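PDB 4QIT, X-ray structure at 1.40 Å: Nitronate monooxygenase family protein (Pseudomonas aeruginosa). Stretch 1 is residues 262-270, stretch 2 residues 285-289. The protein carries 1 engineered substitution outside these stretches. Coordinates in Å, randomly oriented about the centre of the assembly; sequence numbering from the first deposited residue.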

# COMPACT_ATOMS: atom_id res chain seq x y z
N GLU A 262 -20.95 9.69 10.91
CA GLU A 262 -20.50 11.09 10.88
C GLU A 262 -18.98 11.18 10.63
O GLU A 262 -18.53 12.00 9.82
CB GLU A 262 -20.85 11.79 12.20
CG GLU A 262 -20.16 13.12 12.41
CD GLU A 262 -20.51 13.75 13.75
OE1 GLU A 262 -20.31 13.09 14.80
OE2 GLU A 262 -20.99 14.90 13.75
N ALA A 263 -18.21 10.34 11.31
CA ALA A 263 -16.76 10.28 11.15
C ALA A 263 -16.37 9.98 9.71
O ALA A 263 -15.51 10.64 9.13
CB ALA A 263 -16.18 9.23 12.08
N LEU A 264 -17.02 8.97 9.13
CA LEU A 264 -16.67 8.51 7.80
C LEU A 264 -17.14 9.49 6.72
O LEU A 264 -16.52 9.59 5.66
CB LEU A 264 -17.20 7.09 7.57
CG LEU A 264 -16.92 6.41 6.23
CD1 LEU A 264 -15.41 6.39 5.94
CD2 LEU A 264 -17.49 5.01 6.26
N LYS A 265 -18.22 10.22 6.98
CA LYS A 265 -18.70 11.22 6.03
C LYS A 265 -17.90 12.53 6.04
O LYS A 265 -17.88 13.24 5.03
CB LYS A 265 -20.19 11.51 6.25
CG LYS A 265 -21.09 10.43 5.69
CD LYS A 265 -22.55 10.84 5.67
CE LYS A 265 -23.18 10.70 7.05
NZ LYS A 265 -24.67 10.85 6.97
N GLY A 266 -17.23 12.83 7.15
CA GLY A 266 -16.59 14.13 7.32
C GLY A 266 -15.11 14.15 7.00
O GLY A 266 -14.59 13.24 6.34
N PRO A 267 -14.41 15.19 7.48
CA PRO A 267 -13.01 15.39 7.09
C PRO A 267 -12.04 14.33 7.62
O PRO A 267 -10.95 14.18 7.07
CB PRO A 267 -12.67 16.77 7.69
CG PRO A 267 -13.68 16.98 8.78
CD PRO A 267 -14.92 16.25 8.36
N ARG A 268 -12.41 13.60 8.67
CA ARG A 268 -11.52 12.55 9.16
C ARG A 268 -11.29 11.45 8.12
O ARG A 268 -10.28 10.75 8.17
CB ARG A 268 -12.03 11.96 10.47
CG ARG A 268 -12.01 12.95 11.63
CD ARG A 268 -12.67 12.36 12.88
NE ARG A 268 -12.01 11.11 13.27
CZ ARG A 268 -12.61 10.11 13.91
NH1 ARG A 268 -13.88 10.22 14.27
NH2 ARG A 268 -11.92 9.02 14.21
N ALA A 269 -12.21 11.32 7.17
CA ALA A 269 -12.08 10.30 6.12
C ALA A 269 -10.87 10.53 5.22
O ALA A 269 -10.47 9.65 4.44
CB ALA A 269 -13.37 10.21 5.28
N ALA A 270 -10.26 11.71 5.32
CA ALA A 270 -9.08 12.03 4.53
C ALA A 270 -7.85 11.23 4.94
O ALA A 270 -6.88 11.18 4.20
CB ALA A 270 -8.78 13.52 4.59
N GLY A 285 -8.02 2.09 10.50
CA GLY A 285 -9.22 2.89 10.68
C GLY A 285 -8.93 4.36 10.79
O GLY A 285 -7.82 4.81 10.52
N LEU A 286 -9.95 5.12 11.18
CA LEU A 286 -9.83 6.57 11.35
C LEU A 286 -9.20 6.83 12.72
O LEU A 286 -9.79 6.52 13.75
CB LEU A 286 -11.22 7.22 11.25
CG LEU A 286 -12.04 6.84 10.02
CD1 LEU A 286 -13.46 7.41 10.06
CD2 LEU A 286 -11.36 7.31 8.75
N PRO A 287 -7.98 7.38 12.73
CA PRO A 287 -7.22 7.46 13.99
C PRO A 287 -7.88 8.33 15.06
O PRO A 287 -8.48 9.37 14.78
CB PRO A 287 -5.86 8.04 13.56
CG PRO A 287 -6.10 8.64 12.21
CD PRO A 287 -7.20 7.85 11.57
N ASN A 288 -7.77 7.86 16.29
CA ASN A 288 -8.31 8.56 17.44
C ASN A 288 -7.44 8.28 18.66
O ASN A 288 -6.28 7.92 18.51
CB ASN A 288 -9.79 8.20 17.66
CG ASN A 288 -10.00 6.71 17.92
OD1 ASN A 288 -9.08 5.98 18.29
ND2 ASN A 288 -11.24 6.27 17.74
N ARG A 289 -8.00 8.41 19.86
CA ARG A 289 -7.18 8.26 21.06
C ARG A 289 -6.68 6.83 21.32
O ARG A 289 -5.70 6.63 22.04
CB ARG A 289 -7.90 8.84 22.28
CG ARG A 289 -8.20 10.32 22.11
CD ARG A 289 -8.84 10.92 23.35
NE ARG A 289 -7.96 10.86 24.51
CZ ARG A 289 -8.36 11.13 25.75
NH1 ARG A 289 -9.61 11.47 25.98
NH2 ARG A 289 -7.50 11.06 26.76
O HOH W 1 -13.35 8.31 17.16
O HOH W 2 -9.53 10.34 12.42

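The first stretch brings the end of a helix to a turn at G266 and then a 3-10 segment from P267 to A270. G266 is the first residue to leave helical phi/psi; a CB on it would clash with P267 CD, so glycine suits the turn. Its amide still makes weak hydrogen bonds back to E262 O (3.1 Å from G266 N) and A263 O (3.4 Å from G266 N), while A269 N to G266 O (3.2 Å) and A270 N to P267 O (3.1 Å) hold the 3-10 segment. The second stretch is extended over L286 and P287, and the backbones come nearest at R268 and L286, whose CA atoms lie 6.6 Å apart.

The apolar contact centres on L286, a buried residue whose CA-to-CB bond points toward the first stretch. Its CD1 packs 3.8 Å from A263 CB and 4.0 Å from L264 N, and its CD2 lies 4.0 Å from A269 CA. The branched leucine thus reaches both the helix and the 3-10 segment. A263 contributes only a methyl group, which leaves room for this close approach.

The polar contact belongs to R268, whose long side chain carries its guanidinium beside the backbone of the second stretch. L286 O lies at the guanidinium edge, near its plane, 3.3 Å from R268 NH2; the geometry leaves a hydrogen bond there undecided. The positive charge nevertheless sits favourably near this carbonyl and P287 O, 3.5 Å from R268 NH2.

Water makes the clearer links. Water 2 accepts from R268 NE (2.7 Å to its O) and donates to P287 O (2.8 Å from its O), joining side chain to backbone. Water 1 accepts from N288 ND2 (3.0 Å to its O) and, weakly, from R268 NH2 (3.4 Å to its O), so one oxygen serves two donors that could not pair directly.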